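Glutathione peroxidase-like peroxiredoxin HYR1 (Saccharomyces cerevisiae, PDB 3CMI) reduces hydroperoxides with thioredoxin as electron donor and, as a sensor of hydroperoxide stress, oxidises and so activates the transcription factor YAP1. Local coordinates at residues A[32-37]-A[161-166]; A[102-107]-A[113-118]; A[117-122]-A[129-134]. All coordinates share one frame; numbering follows the deposited sequence.

Contact 1 (A[32-37]-A[161-166])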
loop_
_atom_site.group_PDB
_atom_site.type_symbol
_atom_site.label_atom_id
_atom_site.label_comp_id
_atom_site.label_asym_id
_atom_site.label_seq_id
_atom_site.Cartn_x
_atom_site.Cartn_y
_atom_site.Cartn_z
ATOM N N GLY A 32 2.761 -15.138 -0.058
ATOM C CA GLY A 32 2.530 -15.676 -1.395
ATOM C C GLY A 32 1.693 -14.765 -2.274
ATOM O O GLY A 32 1.321 -15.140 -3.385
ATOM N N LYS A 33 1.399 -13.568 -1.770
ATOM C CA LYS A 33 0.613 -12.576 -2.500
ATOM C C LYS A 33 1.460 -11.377 -2.880
ATOM O O LYS A 33 2.323 -10.948 -2.111
ATOM C CB LYS A 33 -0.586 -12.098 -1.665
ATOM C CG LYS A 33 -1.849 -12.954 -1.777
ATOM C CD LYS A 33 -1.725 -14.255 -1.008
ATOM C CE LYS A 33 -3.034 -15.050 -1.019
ATOM N NZ LYS A 33 -4.012 -14.473 -0.050
ATOM N N VAL A 34 1.213 -10.850 -4.077
ATOM C CA VAL A 34 1.714 -9.537 -4.458
ATOM C C VAL A 34 0.815 -8.499 -3.779
ATOM O O VAL A 34 -0.408 -8.616 -3.809
ATOM C CB VAL A 34 1.738 -9.361 -6.001
ATOM C CG1 VAL A 34 2.144 -7.936 -6.399
ATOM C CG2 VAL A 34 2.678 -10.388 -6.647
ATOM N N VAL A 35 1.421 -7.502 -3.145
ATOM C CA VAL A 35 0.668 -6.513 -2.372
ATOM C C VAL A 35 0.999 -5.086 -2.806
ATOM O O VAL A 35 2.171 -4.712 -2.913
ATOM C CB VAL A 35 0.926 -6.654 -0.835
ATOM C CG1 VAL A 35 -0.005 -5.746 -0.038
ATOM C CG2 VAL A 35 0.754 -8.101 -0.382
ATOM N N LEU A 36 -0.044 -4.300 -3.055
ATOM C CA LEU A 36 0.105 -2.868 -3.304
ATOM C C LEU A 36 -0.326 -2.151 -2.025
ATOM O O LEU A 36 -1.462 -2.300 -1.582
ATOM C CB LEU A 36 -0.766 -2.461 -4.499
ATOM C CG LEU A 36 -0.549 -1.205 -5.363
ATOM C CD1 LEU A 36 -1.627 -0.159 -5.129
ATOM C CD2 LEU A 36 0.839 -0.586 -5.209
ATOM N N ILE A 37 0.589 -1.415 -1.398
ATOM C CA ILE A 37 0.227 -0.647 -0.217
ATOM C C ILE A 37 0.095 0.825 -0.581
ATOM O O ILE A 37 1.039 1.447 -1.070
ATOM C CB ILE A 37 1.205 -0.878 0.972
ATOM C CG1 ILE A 37 1.171 -2.355 1.389
ATOM C CG2 ILE A 37 0.827 0.014 2.167
ATOM C CD1 ILE A 37 2.090 -2.713 2.526
ATOM N N GLU A 161 1.774 -3.994 -15.532
ATOM C CA GLU A 161 2.854 -4.810 -16.102
ATOM C C GLU A 161 3.885 -5.275 -15.070
ATOM O O GLU A 161 4.330 -6.423 -15.100
ATOM C CB GLU A 161 3.546 -4.068 -17.250
ATOM C CG GLU A 161 2.720 -3.997 -18.526
ATOM C CD GLU A 161 2.523 -5.353 -19.177
ATOM O OE1 GLU A 161 1.367 -5.707 -19.470
ATOM O OE2 GLU A 161 3.522 -6.067 -19.391
ATOM N N THR A 162 4.258 -4.377 -14.164
ATOM C CA THR A 162 5.124 -4.717 -13.043
ATOM C C THR A 162 4.441 -5.720 -12.099
ATOM O O THR A 162 5.072 -6.665 -11.622
ATOM C CB THR A 162 5.530 -3.450 -12.262
ATOM O OG1 THR A 162 6.193 -2.540 -13.145
ATOM C CG2 THR A 162 6.455 -3.788 -11.086
ATOM N N ILE A 163 3.155 -5.510 -11.830
ATOM C CA ILE A 163 2.376 -6.454 -11.014
ATOM C C ILE A 163 2.369 -7.836 -11.665
ATOM O O ILE A 163 2.545 -8.848 -10.984
ATOM C CB ILE A 163 0.935 -5.939 -10.722
ATOM C CG1 ILE A 163 0.988 -4.727 -9.784
ATOM C CG2 ILE A 163 0.058 -7.028 -10.056
ATOM C CD1 ILE A 163 -0.311 -3.945 -9.685
ATOM N N GLU A 164 2.205 -7.870 -12.986
ATOM C CA GLU A 164 2.157 -9.135 -13.719
ATOM C C GLU A 164 3.459 -9.930 -13.621
ATOM O O GLU A 164 3.414 -11.148 -13.462
ATOM C CB GLU A 164 1.724 -8.929 -15.181
ATOM C CG GLU A 164 0.227 -8.654 -15.295
ATOM C CD GLU A 164 -0.321 -8.704 -16.707
ATOM O OE1 GLU A 164 0.303 -9.325 -17.599
ATOM O OE2 GLU A 164 -1.408 -8.124 -16.920
ATOM N N GLU A 165 4.607 -9.254 -13.693
ATOM C CA GLU A 165 5.892 -9.961 -13.578
ATOM C C GLU A 165 6.178 -10.483 -12.169
ATOM O O GLU A 165 6.843 -11.505 -12.005
ATOM C CB GLU A 165 7.074 -9.164 -14.169
ATOM C CG GLU A 165 7.447 -7.859 -13.486
ATOM C CD GLU A 165 8.464 -7.033 -14.291
ATOM O OE1 GLU A 165 9.193 -7.603 -15.131
ATOM O OE2 GLU A 165 8.543 -5.802 -14.077
ATOM N N LEU A 166 5.660 -9.786 -11.160
ATOM C CA LEU A 166 5.751 -10.251 -9.772
ATOM C C LEU A 166 4.815 -11.429 -9.508
ATOM O O LEU A 166 5.132 -12.315 -8.715
ATOM C CB LEU A 166 5.448 -9.120 -8.786
ATOM C CG LEU A 166 6.390 -7.917 -8.710
ATOM C CD1 LEU A 166 5.874 -6.944 -7.667
ATOM C CD2 LEU A 166 7.820 -8.338 -8.391
#

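Contact 2 (A[102-107]-A[113-118])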
loop_
_atom_site.group_PDB
_atom_site.type_symbol
_atom_site.label_atom_id
_atom_site.label_comp_id
_atom_site.label_asym_id
_atom_site.label_seq_id
_atom_site.Cartn_x
_atom_site.Cartn_y
_atom_site.Cartn_z
ATOM N N LYS A 102 -7.635 1.113 9.687
ATOM C CA LYS A 102 -7.848 2.272 10.554
ATOM C C LYS A 102 -6.949 3.439 10.114
ATOM O O LYS A 102 -5.821 3.225 9.646
ATOM C CB LYS A 102 -7.552 1.896 12.017
ATOM C CG LYS A 102 -7.886 2.967 13.056
ATOM C CD LYS A 102 -7.443 2.541 14.462
ATOM C CE LYS A 102 -7.557 3.685 15.473
ATOM N NZ LYS A 102 -6.785 3.415 16.730
ATOM N N LYS A 103 -7.458 4.664 10.268
ATOM C CA LYS A 103 -6.699 5.880 9.961
ATOM C C LYS A 103 -5.389 5.937 10.753
ATOM O O LYS A 103 -5.360 5.639 11.948
ATOM C CB LYS A 103 -7.545 7.133 10.230
ATOM C CG LYS A 103 -6.877 8.453 9.811
ATOM C CD LYS A 103 -7.676 9.677 10.268
ATOM C CE LYS A 103 -7.416 10.041 11.731
ATOM N NZ LYS A 103 -6.052 10.610 11.955
ATOM N N ILE A 104 -4.308 6.296 10.064
ATOM C CA ILE A 104 -2.979 6.384 10.668
ATOM C C ILE A 104 -2.284 7.675 10.267
ATOM O O ILE A 104 -2.745 8.387 9.367
ATOM C CB ILE A 104 -2.051 5.209 10.224
ATOM C CG1 ILE A 104 -1.925 5.162 8.692
ATOM C CG2 ILE A 104 -2.518 3.879 10.811
ATOM C CD1 ILE A 104 -0.614 4.581 8.178
ATOM N N ASP A 105 -1.175 7.966 10.943
ATOM C CA ASP A 105 -0.170 8.883 10.422
ATOM C C ASP A 105 0.858 8.059 9.658
ATOM O O ASP A 105 1.321 7.017 10.141
ATOM C CB ASP A 105 0.530 9.647 11.550
ATOM C CG ASP A 105 -0.363 10.687 12.209
ATOM O OD1 ASP A 105 0.082 11.278 13.217
ATOM O OD2 ASP A 105 -1.497 10.920 11.731
ATOM N N VAL A 106 1.208 8.527 8.464
ATOM C CA VAL A 106 2.247 7.895 7.659
ATOM C C VAL A 106 3.609 8.534 7.945
ATOM O O VAL A 106 4.656 7.913 7.725
ATOM C CB VAL A 106 1.917 7.948 6.135
ATOM C CG1 VAL A 106 0.634 7.164 5.837
ATOM C CG2 VAL A 106 1.787 9.389 5.642
ATOM N N ASN A 107 3.579 9.776 8.435
ATOM C CA ASN A 107 4.779 10.538 8.756
ATOM C C ASN A 107 4.768 11.036 10.196
ATOM O O ASN A 107 3.713 11.099 10.825
ATOM C CB ASN A 107 4.915 11.759 7.835
ATOM C CG ASN A 107 5.005 11.394 6.361
ATOM O OD1 ASN A 107 4.554 12.156 5.507
ATOM N ND2 ASN A 107 5.604 10.247 6.056
ATOM N N PRO A 113 4.048 1.695 12.347
ATOM C CA PRO A 113 5.080 0.691 12.066
ATOM C C PRO A 113 5.123 0.164 10.626
ATOM O O PRO A 113 6.201 -0.167 10.144
ATOM C CB PRO A 113 4.733 -0.436 13.040
ATOM C CG PRO A 113 4.176 0.291 14.224
ATOM C CD PRO A 113 3.360 1.413 13.625
ATOM N N VAL A 114 3.976 0.086 9.951
ATOM C CA VAL A 114 3.939 -0.371 8.555
ATOM C C VAL A 114 4.728 0.599 7.679
ATOM O O VAL A 114 5.496 0.185 6.809
ATOM C CB VAL A 114 2.485 -0.518 8.018
ATOM C CG1 VAL A 114 2.462 -0.691 6.487
ATOM C CG2 VAL A 114 1.768 -1.685 8.704
ATOM N N TYR A 115 4.541 1.892 7.931
ATOM C CA TYR A 115 5.204 2.921 7.150
ATOM C C TYR A 115 6.654 3.135 7.558
ATOM O O TYR A 115 7.491 3.490 6.717
ATOM C CB TYR A 115 4.368 4.203 7.101
ATOM C CG TYR A 115 3.329 4.095 6.007
ATOM C CD1 TYR A 115 3.534 4.697 4.768
ATOM C CD2 TYR A 115 2.174 3.328 6.185
ATOM C CE1 TYR A 115 2.600 4.568 3.743
ATOM C CE2 TYR A 115 1.229 3.189 5.160
ATOM C CZ TYR A 115 1.448 3.811 3.947
ATOM O OH TYR A 115 0.524 3.683 2.935
ATOM N N LYS A 116 6.959 2.882 8.830
ATOM C CA LYS A 116 8.349 2.840 9.273
ATOM C C LYS A 116 9.107 1.768 8.479
ATOM O O LYS A 116 10.166 2.042 7.913
ATOM C CB LYS A 116 8.442 2.567 10.779
ATOM C CG LYS A 116 9.832 2.784 11.361
ATOM C CD LYS A 116 9.885 2.416 12.837
ATOM C CE LYS A 116 11.277 2.622 13.415
ATOM N NZ LYS A 116 11.312 2.382 14.898
ATOM N N PHE A 117 8.542 0.561 8.428
ATOM C CA PHE A 117 9.156 -0.548 7.698
ATOM C C PHE A 117 9.296 -0.277 6.201
ATOM O O PHE A 117 10.360 -0.514 5.627
ATOM C CB PHE A 117 8.399 -1.864 7.921
ATOM C CG PHE A 117 8.800 -2.954 6.963
ATOM C CD1 PHE A 117 10.003 -3.644 7.135
ATOM C CD2 PHE A 117 8.001 -3.264 5.870
ATOM C CE1 PHE A 117 10.387 -4.641 6.241
ATOM C CE2 PHE A 117 8.378 -4.256 4.966
ATOM C CZ PHE A 117 9.570 -4.948 5.156
ATOM N N LEU A 118 8.223 0.200 5.573
ATOM C CA LEU A 118 8.233 0.453 4.133
ATOM C C LEU A 118 9.318 1.447 3.741
ATOM O O LEU A 118 10.100 1.182 2.828
ATOM C CB LEU A 118 6.855 0.893 3.626
ATOM C CG LEU A 118 5.762 -0.194 3.617
ATOM C CD1 LEU A 118 4.397 0.390 3.244
ATOM C CD2 LEU A 118 6.121 -1.362 2.694
#

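Contact 3 (A[117-122]-A[129-134])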
loop_
_atom_site.group_PDB
_atom_site.type_symbol
_atom_site.label_atom_id
_atom_site.label_comp_id
_atom_site.label_asym_id
_atom_site.label_seq_id
_atom_site.Cartn_x
_atom_site.Cartn_y
_atom_site.Cartn_z
ATOM N N PHE A 117 8.542 0.561 8.428
ATOM C CA PHE A 117 9.156 -0.548 7.698
ATOM C C PHE A 117 9.296 -0.277 6.201
ATOM O O PHE A 117 10.360 -0.514 5.627
ATOM C CB PHE A 117 8.399 -1.864 7.921
ATOM C CG PHE A 117 8.800 -2.954 6.963
ATOM C CD1 PHE A 117 10.003 -3.644 7.135
ATOM C CD2 PHE A 117 8.001 -3.264 5.870
ATOM C CE1 PHE A 117 10.387 -4.641 6.241
ATOM C CE2 PHE A 117 8.378 -4.256 4.966
ATOM C CZ PHE A 117 9.570 -4.948 5.156
ATOM N N LEU A 118 8.223 0.200 5.573
ATOM C CA LEU A 118 8.233 0.453 4.133
ATOM C C LEU A 118 9.318 1.447 3.741
ATOM O O LEU A 118 10.100 1.182 2.828
ATOM C CB LEU A 118 6.855 0.893 3.626
ATOM C CG LEU A 118 5.762 -0.194 3.617
ATOM C CD1 LEU A 118 4.397 0.390 3.244
ATOM C CD2 LEU A 118 6.121 -1.362 2.694
ATOM N N LYS A 119 9.393 2.566 4.456
ATOM C CA LYS A 119 10.394 3.602 4.170
ATOM C C LYS A 119 11.838 3.140 4.378
ATOM O O LYS A 119 12.746 3.628 3.701
ATOM C CB LYS A 119 10.094 4.875 4.964
ATOM C CG LYS A 119 9.067 5.764 4.276
ATOM C CD LYS A 119 7.993 6.266 5.232
ATOM C CE LYS A 119 8.464 7.425 6.058
ATOM N NZ LYS A 119 7.374 8.014 6.892
ATOM N N SER A 120 12.046 2.197 5.300
ATOM C CA SER A 120 13.376 1.621 5.540
ATOM C C SER A 120 13.850 0.762 4.367
ATOM O O SER A 120 15.056 0.574 4.176
ATOM C CB SER A 120 13.395 0.793 6.824
ATOM O OG SER A 120 12.781 -0.472 6.626
ATOM N N GLN A 121 12.897 0.239 3.595
ATOM C CA GLN A 121 13.204 -0.591 2.429
ATOM C C GLN A 121 13.338 0.234 1.155
ATOM O O GLN A 121 14.165 -0.079 0.287
ATOM C CB GLN A 121 12.134 -1.674 2.227
ATOM C CG GLN A 121 11.919 -2.605 3.420
ATOM C CD GLN A 121 13.195 -3.280 3.876
ATOM O OE1 GLN A 121 13.697 -3.003 4.963
ATOM N NE2 GLN A 121 13.741 -4.149 3.038
ATOM N N LYS A 122 12.515 1.276 1.032
ATOM C CA LYS A 122 12.505 2.086 -0.188
ATOM C C LYS A 122 12.354 3.582 0.110
ATOM O O LYS A 122 11.266 4.066 0.411
ATOM C CB LYS A 122 11.424 1.582 -1.162
ATOM C CG LYS A 122 11.930 1.252 -2.584
ATOM C CD LYS A 122 12.785 -0.033 -2.625
ATOM C CE LYS A 122 13.232 -0.372 -4.033
ATOM N NZ LYS A 122 14.352 -1.374 -4.087
ATOM N N ARG A 129 12.497 11.186 3.399
ATOM C CA ARG A 129 12.049 9.799 3.282
ATOM C C ARG A 129 10.536 9.727 3.362
ATOM O O ARG A 129 9.928 8.770 2.884
ATOM C CB ARG A 129 12.641 8.947 4.406
ATOM C CG ARG A 129 14.160 8.886 4.397
ATOM C CD ARG A 129 14.745 8.340 5.694
ATOM N NE ARG A 129 14.544 6.898 5.814
ATOM C CZ ARG A 129 13.600 6.331 6.560
ATOM N NH1 ARG A 129 13.496 5.011 6.597
ATOM N NH2 ARG A 129 12.762 7.081 7.271
ATOM N N GLY A 130 9.932 10.743 3.969
ATOM C CA GLY A 130 8.501 10.755 4.238
ATOM C C GLY A 130 7.620 10.678 3.007
ATOM O O GLY A 130 8.078 10.898 1.882
ATOM N N ILE A 131 6.351 10.351 3.236
ATOM C CA ILE A 131 5.335 10.334 2.188
ATOM C C ILE A 131 5.005 11.775 1.822
ATOM O O ILE A 131 4.765 12.604 2.703
ATOM C CB ILE A 131 4.055 9.592 2.659
ATOM C CG1 ILE A 131 4.391 8.181 3.190
ATOM C CG2 ILE A 131 2.995 9.554 1.543
ATOM C CD1 ILE A 131 5.091 7.239 2.178
ATOM N N LYS A 132 5.006 12.070 0.526
ATOM C CA LYS A 132 4.841 13.446 0.044
ATOM C C LYS A 132 3.379 13.884 -0.022
ATOM O O LYS A 132 3.052 15.011 0.356
ATOM C CB LYS A 132 5.518 13.639 -1.324
ATOM C CG LYS A 132 6.973 14.104 -1.270
ATOM C CD LYS A 132 7.932 12.968 -0.907
ATOM C CE LYS A 132 9.376 13.458 -0.771
ATOM N NZ LYS A 132 10.047 13.667 -2.092
ATOM N N TRP A 133 2.509 13.001 -0.515
ATOM C CA TRP A 133 1.090 13.321 -0.647
ATOM C C TRP A 133 0.211 12.072 -0.615
ATOM O O TRP A 133 0.710 10.953 -0.482
ATOM C CB TRP A 133 0.835 14.141 -1.925
ATOM C CG TRP A 133 -0.162 15.254 -1.724
ATOM C CD1 TRP A 133 0.025 16.403 -0.998
ATOM C CD2 TRP A 133 -1.494 15.325 -2.248
ATOM N NE1 TRP A 133 -1.109 17.180 -1.038
ATOM C CE2 TRP A 133 -2.056 16.544 -1.798
ATOM C CE3 TRP A 133 -2.267 14.479 -3.056
ATOM C CZ2 TRP A 133 -3.359 16.937 -2.130
ATOM C CZ3 TRP A 133 -3.565 14.870 -3.384
ATOM C CH2 TRP A 133 -4.096 16.089 -2.922
ATOM N N ASN A 134 -1.098 12.274 -0.721
ATOM C CA ASN A 134 -2.055 11.175 -0.852
ATOM C C ASN A 134 -1.694 10.221 -1.986
ATOM O O ASN A 134 -1.151 10.646 -3.006
ATOM C CB ASN A 134 -3.458 11.730 -1.094
ATOM C CG ASN A 134 -4.007 12.479 0.101
ATOM O OD1 ASN A 134 -3.896 12.023 1.240
ATOM N ND2 ASN A 134 -4.613 13.633 -0.155
#

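Contact 1 (A[32-37]-A[161-166])
Val34, near the start of strand 34-41, meets Leu166 of helix 160-167 with its two methyl branches, and the two side chains cross at about a right angle. CG2 of Val34 does the closest touching: it lies 3.7 Å from CB of Leu166 and equally near that residue's backbone carbonyl carbon, so it rests against the root of the leucine. The other branch, Val34 CG1, is set anti to the backbone N (chi1 175°), which directs it between Ile163 and Leu166, about one turn apart on the helix. There it comes within 4.1 Å of Leu166 CD1 and sits 4.3 Å from Ile163 CG2. Both helix residues also pack on Leu139 of the neighbouring strand 137-140, while Phe65 of strand 65-72 touches Val34 and Ile163. The helix therefore lies against one face of the central sheet, as expected in a thioredoxin-like fold. With no hydrogen bond between the segments, and every touching residue buried, this part of the helix-sheet interface is held by aliphatic van der Waals contact, the backbone of Val34 making its hydrogen bonds with Gly64 and Thr66, at the start of strand 65-72.

Contact 2 (A[102-107]-A[113-118])
Tyr115 and Val106 bury most of the surface here, with Ile104 as the third partner. They join the first turns of helix 113-121, a helix of the thioredoxin-like fold, to the irregular chain that leads into it after strand 65-72. Val106 and Tyr115 lie side by side and point the same way, and their CA atoms, 5.8 Å apart, are the nearest pair across the two segments. The valine uses CG1 for a CH-pi contact: the methyl sits over the centre of the phenol ring, 3.8 Å from the centroid and only 6° off the ring normal. That placement follows from chi1 of -63°, which sets CG1 anti to the carbonyl carbon, with CB itself 3.9 Å from Tyr115 CD1. The backbone contributes too, since the carbonyl oxygen of Val106 comes near the tyrosine CB.

Ile104 arrives differently. Its side chain crosses that of Tyr115 at about a right angle and reaches the ring obliquely with its terminal methyl, CD1. No hydrogen bond links the segments, and the tyrosine is gripped by apolar contact.

Beyond the loop, the ring of Tyr115 packs edge-to-face with Phe70 of strand 65-72 and touches Ile37, Asn39 and Phe138, so the same side chain that receives the loop also seats the helix on the sheet. The loop has its own polar tie: Gln74 accepts from Val106 N through OE1 and donates to Asn107 O through NE2. At the ring itself, the shortest carbon-to-carbon approach belongs to Ile104, whose CD1 stands 3.6 Å from Tyr115 CD2 and 3.8 Å from CE2.

Contact 3 (A[117-122]-A[129-134])
The later part of helix 113-121 runs beside the irregular segment 129-134, and the backbones come nearest at Lys119 and Arg129, whose CA atoms are 6.5 Å apart. The two long side chains pass each other, each reaching the other residue's backbone carbonyl region. Lys119 bends at chi2 and chi3 (134° and 80°), which carries its aliphatic chain past the Arg129 carbonyl: CG is 3.4 Å from Arg129 O, and CE goes on to lie 3.8 Å from the CA of Gly130. Between them, CD of Lys119 faces the CD1 methyl of Ile131 at 4.3 Å, a looser apolar contact. Segment 129-134 belongs to the connection from this helix to strand 137-140 of the thioredoxin-like sheet, on which Ile131 packs through Asn39 and Phe138.

Arg129 reaches back the other way. Bent at chi3, it places its guanidinium obliquely by the helix backbone, with NH1 3.3 Å from Lys119 O and 3.8 Å from Lys119 CB. Ser120 N is also close to NH1, but both are donors and no bond joins them. On the helix itself Ser120 OG gives a short hydrogen bond, 2.6 Å, to Phe117 O.

Several polar atoms here have partners elsewhere in the chain. NZ of Lys119 forms a salt bridge with Glu111 and a weak hydrogen bond to Val106 O, Lys119 O takes a hydrogen bond from Ser123 OG, and Arg129 O takes one from Arg149. With NZ of Lys119 5.5 Å from NH2 of Arg129, the like charges stay apart. Between the segments the lysine methylenes lie by the Arg129 carbonyl and the guanidinium by the helix backbone, with no clear hydrogen bond, while the lysine's charge is paired outside them, where the Glu111 carboxylate probably offsets it.

Overall arrangement
Contacts 2 and 3 share helix 113-121 and lie about 9 Å apart between centres: contact 2 fastens the chain entering the helix, contact 3 the chain leaving it for strand 137-140. Loop residues 106-107 lie directly against Lys119 and Gly130. Both contacts are nested in the long loop that contact 1 closes by bringing strand 34-41 and the C-terminal helix 160-167 together. Contact 1 is about 20 Å from contact 2 and about 18 Å from contact 3, centre to centre, yet strand 34-41 touches all three: it supplies Val34 to contact 1, while its Ile37 packs on Tyr115 and its Asn39 on Val106 and Ile131. All three thus pack elements of the thioredoxin-like fold around this strand, and none includes Cys44.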